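Local structure of ADP-ribosylating toxin CARDS (Mycoplasma pneumoniae, 4TLV) at residues G471-F483 with M516-F528. The protein transfers the ADP-ribosyl group of NAD(+) to multiple target proteins in vitro, and elicits vacuolation in mammalian cells and disruption of respiratory epithelium. Sequence-based numbering, arbitrary orientation.
Sequences GQIFYDLKTSKIF and MNEDKDENFKWYF
Lys481 reaches from the 473-483 hairpin into the loop 516-521. Its CB lies beside Phe524 O. CG stays close to that oxygen, and Lys481 CD packs on Phe524 CB at 3.8 Å. CE then turns toward Met516 O. Bends at both of the last two torsions, chi4 being -66°, fold the end of the chain over, which brings NZ between loop carbonyls. Lys481 NZ donates to Glu518 O at 2.7 Å, in the carbonyl plane. Lys481 NZ also donates to Met516 O at 2.8 Å, but from well above that carbonyl's plane. A third bond runs to Thr479 OG1 in its own turn. Three oxygens thus grip the buried ammonium. Thr479 OG1 in turn donates to Asp476 OD2, a second-shell carboxylate that orients it toward the lysine. A water bridges the same carboxylate oxygen to Met516 O.

Both segments belong to D3, the C-terminal beta-trefoil domain. The hairpin of strands 473-476 and 481-485 here meets the loop leading into strand 526-529. Trp526 N donates to Ser480 O at 2.9 Å, nearly straight at 165°. Tyr475 OH donates to Trp526 O at 2.6 Å, in the carbonyl plane. Arg126 of the mART domain also bonds this hydroxyl. Ser480 OG is hydrogen-bonded to Tyr549 OH and to Arg126. The contact therefore lies where D3 meets the catalytic domain.

Phe528 sets its edge on Tyr475, with CE1 over the centre of the tyrosine ring. The pair is T-shaped, with planes at 73°. Ile482 CD1 rests against Trp526 CB at 3.6 Å. Phe483 is covered on both faces. Phe474 CB lies over one, toward the rim. Over the centre of the other sits Met516 CE, 3.7 Å from the Phe483 ring centroid, while SD approaches obliquely in a Met-aromatic contact.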
# COMPACT_ATOMS: atom_id res chain seq x y z
N GLY A 471 2.63 8.57 12.44
CA GLY A 471 1.79 7.62 13.13
C GLY A 471 0.68 8.22 13.96
O GLY A 471 0.22 7.60 14.94
N GLN A 472 0.22 9.41 13.58
CA GLN A 472 -0.77 10.12 14.40
C GLN A 472 -2.05 10.53 13.67
O GLN A 472 -3.16 10.38 14.19
CB GLN A 472 -0.14 11.37 15.02
CG GLN A 472 -1.04 12.00 16.07
CD GLN A 472 -0.36 13.11 16.81
OE1 GLN A 472 0.16 12.92 17.91
NE2 GLN A 472 -0.35 14.28 16.21
N ILE A 473 -1.90 11.08 12.47
CA ILE A 473 -3.05 11.57 11.73
C ILE A 473 -3.17 10.78 10.45
O ILE A 473 -2.21 10.70 9.67
CB ILE A 473 -2.90 13.09 11.41
CG1 ILE A 473 -2.57 13.85 12.71
CG2 ILE A 473 -4.17 13.60 10.75
CD1 ILE A 473 -2.66 15.37 12.63
N PHE A 474 -4.34 10.21 10.24
CA PHE A 474 -4.57 9.23 9.19
C PHE A 474 -5.78 9.55 8.35
O PHE A 474 -6.68 10.26 8.78
CB PHE A 474 -4.81 7.85 9.82
CG PHE A 474 -3.65 7.34 10.62
CD1 PHE A 474 -3.52 7.66 11.96
CD2 PHE A 474 -2.69 6.51 10.03
CE1 PHE A 474 -2.47 7.18 12.71
CE2 PHE A 474 -1.63 6.03 10.79
CZ PHE A 474 -1.53 6.36 12.14
N TYR A 475 -5.79 8.98 7.15
CA TYR A 475 -6.95 9.06 6.28
C TYR A 475 -7.40 7.64 5.99
O TYR A 475 -6.60 6.82 5.55
CB TYR A 475 -6.53 9.77 5.00
CG TYR A 475 -7.62 10.04 3.98
CD1 TYR A 475 -8.54 11.06 4.17
CD2 TYR A 475 -7.67 9.33 2.80
CE1 TYR A 475 -9.52 11.34 3.21
CE2 TYR A 475 -8.63 9.61 1.83
CZ TYR A 475 -9.56 10.62 2.04
OH TYR A 475 -10.50 10.88 1.06
N ASP A 476 -8.67 7.35 6.28
CA ASP A 476 -9.20 6.01 6.03
C ASP A 476 -9.71 5.92 4.60
O ASP A 476 -10.73 6.52 4.27
CB ASP A 476 -10.35 5.67 6.98
CG ASP A 476 -11.02 4.36 6.61
OD1 ASP A 476 -10.33 3.47 6.05
OD2 ASP A 476 -12.23 4.24 6.85
N LEU A 477 -9.01 5.17 3.76
CA LEU A 477 -9.39 5.08 2.35
C LEU A 477 -10.75 4.42 2.13
O LEU A 477 -11.36 4.60 1.08
CB LEU A 477 -8.32 4.33 1.56
CG LEU A 477 -7.00 5.07 1.40
CD1 LEU A 477 -5.91 4.10 0.91
CD2 LEU A 477 -7.14 6.30 0.46
N LYS A 478 -11.21 3.61 3.08
CA LYS A 478 -12.52 2.97 2.90
C LYS A 478 -13.67 3.98 2.94
O LYS A 478 -14.63 3.85 2.20
CB LYS A 478 -12.79 1.89 3.96
CG LYS A 478 -12.00 0.61 3.79
CD LYS A 478 -12.33 -0.39 4.93
CE LYS A 478 -13.57 -1.20 4.63
NZ LYS A 478 -13.81 -2.26 5.67
N THR A 479 -13.55 4.97 3.82
CA THR A 479 -14.67 5.85 4.14
C THR A 479 -14.38 7.33 3.92
O THR A 479 -15.29 8.14 4.06
CB THR A 479 -15.11 5.70 5.60
OG1 THR A 479 -14.03 6.08 6.46
CG2 THR A 479 -15.53 4.24 5.92
N SER A 480 -13.14 7.67 3.58
CA SER A 480 -12.70 9.07 3.41
C SER A 480 -12.72 9.91 4.68
O SER A 480 -12.79 11.14 4.61
CB SER A 480 -13.51 9.78 2.30
OG SER A 480 -13.39 9.13 1.05
N LYS A 481 -12.67 9.27 5.85
CA LYS A 481 -12.60 10.02 7.10
C LYS A 481 -11.15 10.33 7.48
O LYS A 481 -10.21 9.65 7.04
CB LYS A 481 -13.33 9.27 8.24
CG LYS A 481 -14.82 9.03 7.97
CD LYS A 481 -15.57 8.66 9.24
CE LYS A 481 -15.13 7.29 9.75
NZ LYS A 481 -15.55 6.25 8.79
N ILE A 482 -10.96 11.40 8.24
CA ILE A 482 -9.64 11.76 8.74
C ILE A 482 -9.66 11.59 10.25
O ILE A 482 -10.58 12.07 10.91
CB ILE A 482 -9.28 13.21 8.38
CG1 ILE A 482 -8.97 13.29 6.88
CG2 ILE A 482 -8.07 13.71 9.17
CD1 ILE A 482 -8.87 14.71 6.33
N PHE A 483 -8.64 10.93 10.80
CA PHE A 483 -8.62 10.68 12.25
C PHE A 483 -7.26 10.90 12.91
O PHE A 483 -6.21 10.81 12.26
CB PHE A 483 -9.26 9.32 12.60
CG PHE A 483 -8.51 8.11 12.05
CD1 PHE A 483 -8.84 7.56 10.82
CD2 PHE A 483 -7.52 7.49 12.80
CE1 PHE A 483 -8.17 6.42 10.33
CE2 PHE A 483 -6.86 6.36 12.33
CZ PHE A 483 -7.19 5.82 11.09
N MET A 516 -15.50 4.11 13.42
CA MET A 516 -14.60 3.96 12.27
C MET A 516 -15.32 3.40 11.04
O MET A 516 -14.99 3.76 9.91
CB MET A 516 -13.40 3.08 12.64
CG MET A 516 -12.39 2.88 11.51
SD MET A 516 -11.44 4.37 11.13
CE MET A 516 -10.32 4.38 12.53
N ASN A 517 -16.33 2.56 11.25
CA ASN A 517 -17.06 1.93 10.15
C ASN A 517 -18.17 2.81 9.54
O ASN A 517 -18.73 2.46 8.51
CB ASN A 517 -17.74 0.63 10.60
CG ASN A 517 -16.78 -0.33 11.28
OD1 ASN A 517 -17.06 -0.86 12.37
ND2 ASN A 517 -15.65 -0.57 10.65
N GLU A 518 -18.52 3.90 10.21
CA GLU A 518 -19.64 4.71 9.74
C GLU A 518 -19.29 5.36 8.38
O GLU A 518 -18.20 5.90 8.21
CB GLU A 518 -20.05 5.75 10.80
CG GLU A 518 -21.37 6.44 10.48
CD GLU A 518 -21.21 7.54 9.46
OE1 GLU A 518 -20.15 8.20 9.46
OE2 GLU A 518 -22.14 7.74 8.65
N ASP A 519 -20.20 5.28 7.42
CA ASP A 519 -19.84 5.56 6.03
C ASP A 519 -20.89 6.39 5.29
O ASP A 519 -20.89 6.41 4.07
CB ASP A 519 -19.62 4.24 5.28
CG ASP A 519 -18.92 4.44 3.93
OD1 ASP A 519 -18.12 5.38 3.80
OD2 ASP A 519 -19.19 3.65 3.01
N LYS A 520 -21.78 7.07 6.00
CA LYS A 520 -22.82 7.82 5.30
C LYS A 520 -22.69 9.33 5.49
O LYS A 520 -22.91 10.09 4.55
CB LYS A 520 -24.22 7.35 5.73
CG LYS A 520 -25.32 7.84 4.78
CD LYS A 520 -26.72 7.53 5.28
CE LYS A 520 -27.76 8.14 4.34
NZ LYS A 520 -29.15 8.08 4.90
N ASP A 521 -22.34 9.75 6.70
CA ASP A 521 -22.35 11.16 7.05
C ASP A 521 -21.21 11.92 6.39
O ASP A 521 -20.05 11.81 6.80
CB ASP A 521 -22.28 11.33 8.57
CG ASP A 521 -22.44 12.78 9.02
OD1 ASP A 521 -22.41 13.70 8.18
OD2 ASP A 521 -22.60 13.00 10.24
N GLU A 522 -21.55 12.70 5.37
CA GLU A 522 -20.53 13.39 4.59
C GLU A 522 -19.78 14.49 5.34
O GLU A 522 -18.74 14.94 4.88
CB GLU A 522 -21.10 13.91 3.27
CG GLU A 522 -21.61 12.79 2.38
CD GLU A 522 -22.00 13.27 1.01
OE1 GLU A 522 -21.84 14.48 0.74
OE2 GLU A 522 -22.48 12.45 0.21
N ASN A 523 -20.30 14.92 6.49
CA ASN A 523 -19.58 15.88 7.31
C ASN A 523 -18.32 15.30 7.96
O ASN A 523 -17.53 16.04 8.53
CB ASN A 523 -20.49 16.48 8.38
CG ASN A 523 -21.56 17.34 7.79
OD1 ASN A 523 -21.27 18.31 7.10
ND2 ASN A 523 -22.82 16.99 8.06
N PHE A 524 -18.14 13.99 7.86
CA PHE A 524 -16.90 13.38 8.35
C PHE A 524 -16.02 12.95 7.17
O PHE A 524 -14.95 12.37 7.39
CB PHE A 524 -17.20 12.13 9.19
CG PHE A 524 -17.69 12.43 10.59
CD1 PHE A 524 -16.80 12.69 11.62
CD2 PHE A 524 -19.05 12.39 10.88
CE1 PHE A 524 -17.25 12.94 12.91
CE2 PHE A 524 -19.51 12.64 12.17
CZ PHE A 524 -18.61 12.91 13.18
N LYS A 525 -16.48 13.21 5.94
CA LYS A 525 -15.73 12.83 4.73
C LYS A 525 -14.97 13.98 4.08
O LYS A 525 -15.53 15.05 3.85
CB LYS A 525 -16.68 12.16 3.72
CG LYS A 525 -17.38 10.93 4.28
CD LYS A 525 -18.04 10.13 3.19
CE LYS A 525 -18.57 8.81 3.77
NZ LYS A 525 -19.31 8.08 2.72
N TRP A 526 -13.70 13.73 3.75
CA TRP A 526 -12.81 14.75 3.20
C TRP A 526 -12.05 14.23 1.98
O TRP A 526 -11.86 13.02 1.83
CB TRP A 526 -11.81 15.21 4.26
CG TRP A 526 -12.47 15.69 5.49
CD1 TRP A 526 -12.90 14.93 6.54
CD2 TRP A 526 -12.81 17.04 5.80
NE1 TRP A 526 -13.49 15.74 7.49
CE2 TRP A 526 -13.44 17.04 7.06
CE3 TRP A 526 -12.63 18.26 5.13
CZ2 TRP A 526 -13.89 18.21 7.68
CZ3 TRP A 526 -13.09 19.44 5.75
CH2 TRP A 526 -13.71 19.40 7.01
N TYR A 527 -11.62 15.14 1.12
CA TYR A 527 -10.77 14.76 -0.01
C TYR A 527 -9.71 15.81 -0.26
O TYR A 527 -9.84 16.96 0.17
CB TYR A 527 -11.60 14.50 -1.27
CG TYR A 527 -12.30 15.73 -1.80
CD1 TYR A 527 -13.51 16.15 -1.25
CD2 TYR A 527 -11.76 16.47 -2.84
CE1 TYR A 527 -14.16 17.29 -1.74
CE2 TYR A 527 -12.40 17.61 -3.33
CZ TYR A 527 -13.59 18.01 -2.78
OH TYR A 527 -14.22 19.14 -3.27
N PHE A 528 -8.64 15.42 -0.96
CA PHE A 528 -7.50 16.29 -1.20
C PHE A 528 -7.56 16.84 -2.63
O PHE A 528 -8.04 16.16 -3.54
CB PHE A 528 -6.19 15.52 -0.99
CG PHE A 528 -6.04 14.97 0.40
CD1 PHE A 528 -6.67 13.78 0.76
CD2 PHE A 528 -5.28 15.64 1.35
CE1 PHE A 528 -6.55 13.27 2.05
CE2 PHE A 528 -5.15 15.14 2.65
CZ PHE A 528 -5.78 13.96 3.00
O HOH W 1 -13.30 2.07 8.02
O HOH W 2 -14.98 -0.22 7.94
O HOH W 3 -13.44 12.39 9.46